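Local coordinates for protein transcriptional regulator AcuR (Rhodobacter sphaeroides 2.4.1, PDB 3BRU) that represses transcription of its own operon as a DNA-binding regulator of the TetR family, probably by binding two operator sequences in the promoter, at residues Val62-Gly65 with Ser66-Tyr70; Glu41-Glu45 with Lys46-Ser50; Gly138-Pro141 with Asp142-Ala146. All blocks are in the same frame, centred on the assembly; numbering follows the deposited sequence.

Interaction 1: Val62-Gly65 with Ser66-Tyr70; sequences VPKG and SFYHY
P63 and S66 meet in a helix-capping contact at the start of helix 64-70. P63 is the N-cap residue, and its carbonyl receives the first amides of the helix. S66 N donates to P63 O at 2.9 Å, from well above the carbonyl plane (52° out of it). F67 N adds a weak bond to the same oxygen at 3.4 Å, so two amides share it. The S66 side chain turns back over the cap. Its CB lies 3.3 Å from P63 O, and its OG lies 3.5 Å from P63 CG. V62 CG2 adds an apolar contact, 4.0 Å from S66 CB.

This turn belongs to the predicted helix-turn-helix motif of the TetR family. By position, helix 64-70 is its second helix, which in this family is the one that reads DNA. The next helical bond, from Y68 N to K64 O, is 3.1 Å; H69 N to G65 O is weak.

The exposed side chains of K64 and Y68 run alongside each other and point the same way. With chi1 at -160°, K64 CG extends away from the backbone N and reaches 3.8 Å from Y68 CE2. Further out the lysine chain bends, and its NZ forms a salt bridge with D54. F67 CD2 lies over one face of the Y68 ring, near its centre. F67 itself is buried. It packs on V53 and L57 of helix 53-60 and meets F77 edge-to-face, while V62 touches S34 and L35 of helix 31-45.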
loop_
_atom_site.group_PDB
_atom_site.type_symbol
_atom_site.label_atom_id
_atom_site.label_comp_id
_atom_site.label_asym_id
_atom_site.label_seq_id
_atom_site.Cartn_x
_atom_site.Cartn_y
_atom_site.Cartn_z
ATOM N N VAL A 62 -2.655 -0.992 -31.450
ATOM C CA VAL A 62 -3.000 -2.301 -32.042
ATOM C C VAL A 62 -4.531 -2.385 -32.173
ATOM O O VAL A 62 -5.247 -1.811 -31.336
ATOM C CB VAL A 62 -2.432 -3.545 -31.283
ATOM C CG1 VAL A 62 -1.155 -3.221 -30.485
ATOM C CG2 VAL A 62 -3.458 -4.143 -30.396
ATOM N N PRO A 63 -5.035 -3.001 -33.278
ATOM C CA PRO A 63 -6.491 -3.233 -33.431
ATOM C C PRO A 63 -7.139 -4.192 -32.395
ATOM O O PRO A 63 -6.490 -5.108 -31.875
ATOM C CB PRO A 63 -6.605 -3.801 -34.850
ATOM C CG PRO A 63 -5.237 -4.315 -35.179
ATOM C CD PRO A 63 -4.283 -3.417 -34.483
ATOM N N LYS A 64 -8.426 -3.973 -32.132
ATOM C CA LYS A 64 -9.208 -4.734 -31.153
ATOM C C LYS A 64 -9.185 -6.269 -31.404
ATOM O O LYS A 64 -9.164 -7.083 -30.471
ATOM C CB LYS A 64 -10.643 -4.199 -31.163
ATOM C CG LYS A 64 -11.435 -4.526 -29.896
ATOM C CD LYS A 64 -12.867 -3.930 -29.918
ATOM C CE LYS A 64 -12.944 -2.454 -29.348
ATOM N NZ LYS A 64 -12.703 -2.296 -27.848
ATOM N N GLY A 65 -9.186 -6.637 -32.677
ATOM C CA GLY A 65 -9.113 -8.021 -33.073
ATOM C C GLY A 65 -7.824 -8.685 -32.640
ATOM O O GLY A 65 -7.810 -9.904 -32.447
ATOM N N SER A 66 -6.749 -7.895 -32.501
ATOM C CA SER A 66 -5.449 -8.402 -32.017
ATOM C C SER A 66 -5.429 -8.616 -30.498
ATOM O O SER A 66 -4.834 -9.567 -30.011
ATOM C CB SER A 66 -4.297 -7.487 -32.415
ATOM O OG SER A 66 -4.206 -7.404 -33.809
ATOM N N PHE A 67 -6.072 -7.717 -29.766
ATOM C CA PHE A 67 -6.281 -7.910 -28.359
ATOM C C PHE A 67 -7.039 -9.220 -28.105
ATOM O O PHE A 67 -6.631 -10.019 -27.260
ATOM C CB PHE A 67 -7.017 -6.708 -27.746
ATOM C CG PHE A 67 -7.219 -6.833 -26.278
ATOM C CD1 PHE A 67 -6.263 -6.357 -25.394
ATOM C CD2 PHE A 67 -8.341 -7.490 -25.771
ATOM C CE1 PHE A 67 -6.438 -6.486 -24.020
ATOM C CE2 PHE A 67 -8.528 -7.642 -24.368
ATOM C CZ PHE A 67 -7.572 -7.151 -23.501
ATOM N N TYR A 68 -8.129 -9.456 -28.834
ATOM C CA TYR A 68 -8.957 -10.660 -28.557
ATOM C C TYR A 68 -8.380 -11.944 -29.111
ATOM O O TYR A 68 -8.773 -13.022 -28.704
ATOM C CB TYR A 68 -10.454 -10.463 -28.875
ATOM C CG TYR A 68 -11.069 -9.494 -27.887
ATOM C CD1 TYR A 68 -11.181 -9.826 -26.526
ATOM C CD2 TYR A 68 -11.453 -8.211 -28.290
ATOM C CE1 TYR A 68 -11.696 -8.918 -25.607
ATOM C CE2 TYR A 68 -11.976 -7.293 -27.384
ATOM C CZ TYR A 68 -12.105 -7.647 -26.048
ATOM O OH TYR A 68 -12.637 -6.720 -25.164
ATOM N N HIS A 69 -7.401 -11.816 -29.995
ATOM C CA HIS A 69 -6.623 -12.951 -30.437
ATOM C C HIS A 69 -5.884 -13.587 -29.265
ATOM O O HIS A 69 -5.818 -14.813 -29.154
ATOM C CB HIS A 69 -5.613 -12.500 -31.491
ATOM C CG HIS A 69 -4.788 -13.621 -32.053
ATOM N ND1 HIS A 69 -5.319 -14.588 -32.885
ATOM C CD2 HIS A 69 -3.475 -13.928 -31.908
ATOM C CE1 HIS A 69 -4.365 -15.436 -33.237
ATOM N NE2 HIS A 69 -3.238 -15.060 -32.655
ATOM N N TYR A 70 -5.335 -12.743 -28.393
ATOM C CA TYR A 70 -4.474 -13.160 -27.319
ATOM C C TYR A 70 -5.199 -13.288 -25.990
ATOM O O TYR A 70 -4.844 -14.134 -25.186
ATOM C CB TYR A 70 -3.306 -12.174 -27.196
ATOM C CG TYR A 70 -2.305 -12.259 -28.343
ATOM C CD1 TYR A 70 -1.474 -13.381 -28.498
ATOM C CD2 TYR A 70 -2.194 -11.232 -29.283
ATOM C CE1 TYR A 70 -0.543 -13.461 -29.556
ATOM C CE2 TYR A 70 -1.293 -11.312 -30.346
ATOM C CZ TYR A 70 -0.462 -12.422 -30.470
ATOM O OH TYR A 70 0.433 -12.496 -31.496
#

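Interaction 2: Glu41-Glu45 with Lys46-Ser50; sequences EHLTE and KGYSS
H42 and K46 meet where helix 31-45 runs into the loop that leads to helix 53-60. K46 N donates to H42 O at 2.8 Å with an N-H...O angle of 158°. The donor is tilted 26° from the carbonyl plane. E45 N adds a weak bond to H42 O at 3.4 Å, so two amides share this oxygen. The lysine side chain leaves close by: K46 CB is 3.5 Å from H42 O. A chi1 of -57° sets K46 CG beside its own backbone N, and the start of the chain stays near this helix turn before it bends outward.

The L43 side chain lies against the backbone of Y48, with L43 CG 3.9 Å from Y48 N. The apolar touch is made further out. There L43 CD2 comes to the edge of the Y48 ring, near the ring plane, and lies 4.3 Å from Y48 CD1. Between K46 and Y48 the chain passes through G47, whose CA is 3.7 Å from L43 O.

H42 ND1 is hydrogen-bonded to E55 of helix 53-60, and K46 NZ makes a long, weak ion pair with the same glutamate. L43 O accepts a bond from N132 ND2, and Y48 N donates to E136 OE1. S50 OG is hydrogen-bonded to S49 OG of the second subunit. In the TetR fold this turn lies within the N-terminal DNA-binding domain, here against helix 129-135 of the regulatory part. E55 may partly offset the positive charge of K46. It would also tend to favour a protonated H42, whereas K46 would oppose it, with H42 ND1 5.6 Å from K46 NZ, so the charge of the histidine is left open.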
loop_
_atom_site.group_PDB
_atom_site.type_symbol
_atom_site.label_atom_id
_atom_site.label_comp_id
_atom_site.label_asym_id
_atom_site.label_seq_id
_atom_site.Cartn_x
_atom_site.Cartn_y
_atom_site.Cartn_z
ATOM N N GLU A 41 2.646 -0.178 -18.261
ATOM C CA GLU A 41 2.777 1.255 -18.043
ATOM C C GLU A 41 1.554 1.862 -17.381
ATOM O O GLU A 41 1.687 2.618 -16.426
ATOM C CB GLU A 41 3.115 1.991 -19.341
ATOM C CG GLU A 41 4.527 1.673 -19.845
ATOM C CD GLU A 41 4.843 2.306 -21.209
ATOM O OE1 GLU A 41 3.913 2.945 -21.758
ATOM O OE2 GLU A 41 5.996 2.151 -21.741
ATOM N N HIS A 42 0.373 1.512 -17.869
ATOM C CA HIS A 42 -0.870 2.140 -17.437
ATOM C C HIS A 42 -1.305 1.658 -16.069
ATOM O O HIS A 42 -1.774 2.448 -15.275
ATOM C CB HIS A 42 -1.998 1.913 -18.447
ATOM C CG HIS A 42 -1.911 2.780 -19.660
ATOM N ND1 HIS A 42 -2.820 3.784 -19.926
ATOM C CD2 HIS A 42 -1.003 2.818 -20.664
ATOM C CE1 HIS A 42 -2.481 4.396 -21.047
ATOM N NE2 HIS A 42 -1.392 3.814 -21.526
ATOM N N LEU A 43 -1.133 0.369 -15.784
ATOM C CA LEU A 43 -1.468 -0.165 -14.448
ATOM C C LEU A 43 -0.472 0.078 -13.316
ATOM O O LEU A 43 -0.850 -0.022 -12.120
ATOM C CB LEU A 43 -1.745 -1.654 -14.507
ATOM C CG LEU A 43 -3.156 -2.077 -14.881
ATOM C CD1 LEU A 43 -3.526 -1.596 -16.286
ATOM C CD2 LEU A 43 -3.201 -3.611 -14.781
ATOM N N THR A 44 0.780 0.374 -13.662
ATOM C CA THR A 44 1.761 0.828 -12.654
ATOM C C THR A 44 1.560 2.332 -12.337
ATOM O O THR A 44 1.934 2.808 -11.278
ATOM C CB THR A 44 3.237 0.526 -13.078
ATOM O OG1 THR A 44 3.537 1.190 -14.305
ATOM C CG2 THR A 44 3.442 -0.981 -13.291
ATOM N N GLU A 45 0.953 3.061 -13.264
ATOM C CA GLU A 45 0.748 4.487 -13.113
ATOM C C GLU A 45 -0.620 4.772 -12.489
ATOM O O GLU A 45 -0.744 5.613 -11.592
ATOM C CB GLU A 45 0.894 5.172 -14.471
ATOM C CG GLU A 45 0.734 6.676 -14.411
ATOM C CD GLU A 45 1.591 7.431 -15.430
ATOM O OE1 GLU A 45 2.168 6.772 -16.365
ATOM O OE2 GLU A 45 1.679 8.694 -15.282
ATOM N N LYS A 46 -1.646 4.075 -12.970
ATOM C CA LYS A 46 -3.015 4.226 -12.470
ATOM C C LYS A 46 -3.369 2.943 -11.710
ATOM O O LYS A 46 -2.821 2.681 -10.649
ATOM C CB LYS A 46 -3.996 4.536 -13.601
ATOM C CG LYS A 46 -3.595 5.760 -14.355
ATOM C CD LYS A 46 -4.757 6.524 -14.927
ATOM C CE LYS A 46 -5.090 6.056 -16.333
ATOM N NZ LYS A 46 -6.338 6.721 -16.794
ATOM N N GLY A 47 -4.242 2.127 -12.243
ATOM C CA GLY A 47 -4.464 0.820 -11.681
ATOM C C GLY A 47 -5.443 0.143 -12.609
ATOM O O GLY A 47 -5.841 0.717 -13.640
ATOM N N TYR A 48 -5.840 -1.071 -12.248
ATOM C CA TYR A 48 -6.759 -1.861 -13.053
ATOM C C TYR A 48 -8.148 -1.224 -13.220
ATOM O O TYR A 48 -8.613 -1.088 -14.361
ATOM C CB TYR A 48 -6.846 -3.250 -12.452
ATOM C CG TYR A 48 -7.725 -4.223 -13.170
ATOM C CD1 TYR A 48 -7.172 -5.133 -14.063
ATOM C CD2 TYR A 48 -9.116 -4.261 -12.943
ATOM C CE1 TYR A 48 -7.974 -6.074 -14.708
ATOM C CE2 TYR A 48 -9.925 -5.214 -13.585
ATOM C CZ TYR A 48 -9.333 -6.118 -14.458
ATOM O OH TYR A 48 -10.069 -7.049 -15.140
ATOM N N SER A 49 -8.788 -0.823 -12.111
ATOM C CA SER A 49 -10.129 -0.186 -12.146
ATOM C C SER A 49 -10.234 1.091 -12.999
ATOM O O SER A 49 -11.309 1.427 -13.460
ATOM C CB SER A 49 -10.653 0.161 -10.738
ATOM O OG SER A 49 -10.426 -0.865 -9.788
ATOM N N SER A 50 -9.109 1.793 -13.180
ATOM C CA SER A 50 -9.037 3.081 -13.872
ATOM C C SER A 50 -8.829 2.946 -15.370
ATOM O O SER A 50 -9.020 3.888 -16.135
ATOM C CB SER A 50 -7.841 3.854 -13.327
ATOM O OG SER A 50 -8.291 4.874 -12.472
#

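Interaction 3: Gly138-Pro141 with Asp142-Ala146; sequences GALP and DDFRA
P141 and L140 pack on F144 at the start of helix 143-167. P141 CD sits over one face of the F144 ring in a CH-pi contact, 4.1 Å from the centroid. P141 CG approaches the ring at F144 CE1, 3.6 Å away. L140 CD1 meets the CD2 side of the ring, 3.8 Å from F144 CD2, and the two side chains cross at about a right angle. With chi1 at -75°, the F144 ring swings back beside its own backbone N, toward L140 and P141.

The backbone adds a hydrogen bond from F144 N to P141 O at 3.2 Å, with the donor 38° above the carbonyl plane.

One salt bridge links D142 and R145. R145 NE donates to D142 OD2 at 3.2 Å, on the syn side, 31° out of the carboxylate plane. R145 NH2 also bonds L198 O of the second subunit.

F144 meets Y48 edge-to-face and packs on L79 and I82 of helix 74-97. The TetR C-terminal domain is thus joined here to the loop after helix 31-45. The acidic D142 at this helix start probably interacts favourably with the helix dipole, while its bridge should limit the freedom of R145.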
loop_
_atom_site.group_PDB
_atom_site.type_symbol
_atom_site.label_atom_id
_atom_site.label_comp_id
_atom_site.label_asym_id
_atom_site.label_seq_id
_atom_site.Cartn_x
_atom_site.Cartn_y
_atom_site.Cartn_z
ATOM N N GLY A 138 -10.651 -5.494 -3.725
ATOM C CA GLY A 138 -12.110 -5.510 -3.628
ATOM C C GLY A 138 -12.823 -5.336 -4.978
ATOM O O GLY A 138 -13.978 -5.770 -5.131
ATOM N N ALA A 139 -12.157 -4.714 -5.962
ATOM C CA ALA A 139 -12.790 -4.461 -7.262
ATOM C C ALA A 139 -12.316 -5.421 -8.375
ATOM O O ALA A 139 -12.708 -5.266 -9.542
ATOM C CB ALA A 139 -12.607 -2.998 -7.678
ATOM N N LEU A 140 -11.503 -6.415 -8.001
ATOM C CA LEU A 140 -10.888 -7.339 -8.945
ATOM C C LEU A 140 -11.607 -8.674 -8.988
ATOM O O LEU A 140 -12.178 -9.087 -7.993
ATOM C CB LEU A 140 -9.405 -7.571 -8.585
ATOM C CG LEU A 140 -8.500 -6.338 -8.706
ATOM C CD1 LEU A 140 -7.053 -6.759 -8.433
ATOM C CD2 LEU A 140 -8.632 -5.571 -10.066
ATOM N N PRO A 141 -11.545 -9.369 -10.142
ATOM C CA PRO A 141 -12.034 -10.765 -10.279
ATOM C C PRO A 141 -11.334 -11.643 -9.246
ATOM O O PRO A 141 -10.152 -11.419 -8.986
ATOM C CB PRO A 141 -11.554 -11.171 -11.685
ATOM C CG PRO A 141 -11.342 -9.881 -12.423
ATOM C CD PRO A 141 -10.936 -8.861 -11.394
ATOM N N ASP A 142 -12.002 -12.622 -8.644
ATOM C CA ASP A 142 -11.305 -13.343 -7.553
ATOM C C ASP A 142 -10.062 -14.197 -7.897
ATOM O O ASP A 142 -9.271 -14.477 -7.006
ATOM C CB ASP A 142 -12.245 -14.001 -6.535
ATOM C CG ASP A 142 -12.382 -13.140 -5.215
ATOM O OD1 ASP A 142 -13.165 -12.140 -5.202
ATOM O OD2 ASP A 142 -11.700 -13.459 -4.188
ATOM N N ASP A 143 -9.872 -14.539 -9.175
ATOM C CA ASP A 143 -8.608 -15.139 -9.702
ATOM C C ASP A 143 -7.314 -14.403 -9.294
ATOM O O ASP A 143 -6.265 -15.010 -9.073
ATOM C CB ASP A 143 -8.643 -15.140 -11.238
ATOM C CG ASP A 143 -9.119 -16.460 -11.818
ATOM O OD1 ASP A 143 -9.656 -17.289 -11.052
ATOM O OD2 ASP A 143 -8.957 -16.685 -13.046
ATOM N N PHE A 144 -7.414 -13.079 -9.231
ATOM C CA PHE A 144 -6.296 -12.207 -8.953
ATOM C C PHE A 144 -5.702 -12.432 -7.553
ATOM O O PHE A 144 -4.489 -12.340 -7.405
ATOM C CB PHE A 144 -6.731 -10.752 -9.137
ATOM C CG PHE A 144 -6.873 -10.340 -10.578
ATOM C CD1 PHE A 144 -7.752 -10.999 -11.432
ATOM C CD2 PHE A 144 -6.133 -9.295 -11.089
ATOM C CE1 PHE A 144 -7.868 -10.612 -12.781
ATOM C CE2 PHE A 144 -6.268 -8.899 -12.426
ATOM C CZ PHE A 144 -7.145 -9.554 -13.258
ATOM N N ARG A 145 -6.534 -12.748 -6.555
ATOM C CA ARG A 145 -6.065 -12.914 -5.186
ATOM C C ARG A 145 -4.854 -13.875 -5.072
ATOM O O ARG A 145 -3.776 -13.476 -4.599
ATOM C CB ARG A 145 -7.217 -13.314 -4.242
ATOM C CG ARG A 145 -6.964 -12.972 -2.758
ATOM C CD ARG A 145 -8.194 -13.260 -1.797
ATOM N NE ARG A 145 -9.407 -12.502 -2.169
ATOM C CZ ARG A 145 -9.611 -11.208 -1.902
ATOM N NH1 ARG A 145 -10.725 -10.587 -2.305
ATOM N NH2 ARG A 145 -8.704 -10.515 -1.238
ATOM N N ALA A 146 -5.025 -15.109 -5.531
ATOM C CA ALA A 146 -3.982 -16.118 -5.463
ATOM C C ALA A 146 -2.797 -15.753 -6.355
ATOM O O ALA A 146 -1.633 -16.052 -6.024
ATOM C CB ALA A 146 -4.554 -17.478 -5.867
#

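All three contacts are local turns at helix ends. Interactions 1 and 3 lie at helix starts, and interaction 2 spans the last turn of helix 31-45 and the loop after it. Interaction 1 is a surface contact, its centre about 27 Å from the centre of the chain, and backbone capping carries most of it. Interactions 2 and 3 are partly buried and more apolar. They touch each other directly: Y48 CE1 lies 3.9 Å from F144 CZ, and S49 OG lies 3.7 Å from A139 CB. This joins the DNA-binding and C-terminal regions. Both also reach the second subunit, whereas interaction 1 stays within its own chain and touches neither of the others.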